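Local coordinates for Lmo2051 protein (Listeria monocytogenes, PDB 3I18) that probably acts, in its full-length form, as a membrane-bound, ATP-dependent serine protease of the S16 (Lon) family, and is represented by its PDZ domain, at residues A[50-53]-A[54-57]. Sequence-based numbering, arbitrary orientation.
Sequences SKKV and GDTV
Asp55 and Lys52 grip each other twice, once through backbone atoms and once through the aspartate side chain, and so illustrate how the last residue of a tight turn can hold the first through both its backbone N-H and its carboxylate. In the backbone bond, Asp55 N donates to Lys52 O at 2.9 Å. The side-chain bond runs the other way: Lys52 N reaches Asp55 OD2 at 2.9 Å and with an N-H...O angle of 154°, arriving from well above the carboxylate plane. With CG beside its own backbone N (chi1 -79°), the aspartate turns its carboxylate back toward the backbone of Lys52. The turn is type II, with Val53 and Gly54 at its corners; Gly54 has a positive phi of 98°, a conformation glycine adopts readily. It lies in the loop that leads from helix 41-49 into strand 56-63 of this PDZ domain, and Gly54 and Asp55 bond through their backbones to Leu74 of the neighbouring strand 66-76. A water extends the polar network, donating to Val53 O at 2.8 Å and weakly to Asp55 OD1. The CB methylenes of both lysines rest against Asp55 OD2, Lys51 CB at 3.6 Å and Lys52 CB at 3.7 Å. Both ammonium groups stay beyond direct pairing, Lys52 NZ being 4.7 Å from Asp55 OD1, although their positive charges may still stabilise the carboxylate. Lys51 NZ instead makes a weak hydrogen bond to Tyr47 OH on the helix.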
ATOM      1  N   SER A  50       6.854   5.808   8.497  1.00  7.62           N
ATOM      2  CA  SER A  50       6.722   6.569   9.732  1.00  3.16           C
ATOM      3  C   SER A  50       6.002   5.728  10.775  1.00  8.86           C
ATOM      4  O   SER A  50       5.844   6.135  11.928  1.00 11.27           O
ATOM      5  CB  SER A  50       5.954   7.880   9.487  1.00  7.91           C
ATOM      6  OG  SER A  50       4.563   7.671   9.287  1.00 13.05           O
ATOM      7  N   LYS A  51       5.557   4.546  10.367  1.00  5.25           N
ATOM      8  CA  LYS A  51       4.856   3.655  11.280  1.00  6.40           C
ATOM      9  C   LYS A  51       5.800   2.580  11.806  1.00  6.62           C
ATOM     10  O   LYS A  51       7.009   2.631  11.566  1.00 11.54           O
ATOM     11  CB  LYS A  51       3.659   3.024  10.564  1.00  5.53           C
ATOM     12  CG  LYS A  51       2.696   4.062  10.024  1.00  9.67           C
ATOM     13  CD  LYS A  51       2.248   5.012  11.134  1.00 20.02           C
ATOM     14  CE  LYS A  51       1.492   6.209  10.575  1.00 27.15           C
ATOM     15  NZ  LYS A  51       0.776   6.989  11.636  1.00 19.25           N
ATOM     16  N   LYS A  52       5.247   1.612  12.528  1.00  6.97           N
ATOM     17  CA  LYS A  52       6.044   0.533  13.104  1.00  8.18           C
ATOM     18  C   LYS A  52       5.523  -0.814  12.654  1.00  8.02           C
ATOM     19  O   LYS A  52       4.333  -0.959  12.364  1.00 10.49           O
ATOM     20  CB  LYS A  52       5.980   0.581  14.632  1.00 12.82           C
ATOM     21  CG  LYS A  52       6.447   1.876  15.263  1.00 22.91           C
ATOM     22  CD  LYS A  52       5.654   2.155  16.533  1.00 36.57           C
ATOM     23  CE  LYS A  52       5.733   1.005  17.524  1.00 42.05           C
ATOM     24  NZ  LYS A  52       4.898   1.265  18.735  1.00 48.59           N
ATOM     25  N   VAL A  53       6.423  -1.793  12.582  1.00  8.97           N
ATOM     26  CA  VAL A  53       6.042  -3.148  12.217  1.00  5.06           C
ATOM     27  C   VAL A  53       4.983  -3.528  13.245  1.00 11.18           C
ATOM     28  O   VAL A  53       5.131  -3.215  14.423  1.00  8.36           O
ATOM     29  CB  VAL A  53       7.247  -4.117  12.335  1.00  6.90           C
ATOM     30  CG1 VAL A  53       6.790  -5.561  12.132  1.00  7.84           C
ATOM     31  CG2 VAL A  53       8.307  -3.751  11.307  1.00 12.48           C
ATOM     32  N   GLY A  54       3.903  -4.165  12.809  1.00  8.27           N
ATOM     33  CA  GLY A  54       2.863  -4.546  13.750  1.00  8.34           C
ATOM     34  C   GLY A  54       1.706  -3.568  13.792  1.00 13.90           C
ATOM     35  O   GLY A  54       0.628  -3.898  14.292  1.00 12.15           O
ATOM     36  N   ASP A  55       1.927  -2.357  13.290  1.00 11.17           N
ATOM     37  CA  ASP A  55       0.869  -1.347  13.258  1.00  9.02           C
ATOM     38  C   ASP A  55      -0.163  -1.772  12.232  1.00  9.06           C
ATOM     39  O   ASP A  55       0.099  -2.624  11.389  1.00  6.81           O
ATOM     40  CB  ASP A  55       1.420   0.025  12.858  1.00 10.01           C
ATOM     41  CG  ASP A  55       2.104   0.745  14.003  1.00 11.51           C
ATOM     42  OD1 ASP A  55       2.090   0.227  15.143  1.00 12.55           O
ATOM     43  OD2 ASP A  55       2.656   1.838  13.760  1.00 14.37           O
ATOM     44  N   THR A  56      -1.336  -1.158  12.306  1.00  7.89           N
ATOM     45  CA  THR A  56      -2.420  -1.462  11.394  1.00  5.27           C
ATOM     46  C   THR A  56      -2.726  -0.230  10.554  1.00  5.67           C
ATOM     47  O   THR A  56      -2.834   0.876  11.088  1.00  9.08           O
ATOM     48  CB  THR A  56      -3.692  -1.850  12.174  1.00 11.12           C
ATOM     49  OG1 THR A  56      -3.446  -3.046  12.924  1.00 11.00           O
ATOM     50  CG2 THR A  56      -4.852  -2.067  11.224  1.00 10.48           C
ATOM     51  N   VAL A  57      -2.835  -0.403   9.241  1.00  8.19           N
ATOM     52  CA  VAL A  57      -3.169   0.724   8.370  1.00  6.66           C
ATOM     53  C   VAL A  57      -4.498   0.451   7.683  1.00  3.93           C
ATOM     54  O   VAL A  57      -4.788  -0.685   7.309  1.00  4.79           O
ATOM     55  CB  VAL A  57      -2.089   0.973   7.272  1.00  4.38           C
ATOM     56  CG1 VAL A  57      -0.788   1.446   7.909  1.00  7.07           C
ATOM     57  CG2 VAL A  57      -1.855  -0.283   6.457  1.00  5.95           C
TER
HETATM   58  O   HOH W   1       3.739  -2.228  16.646  1.00 25.47           O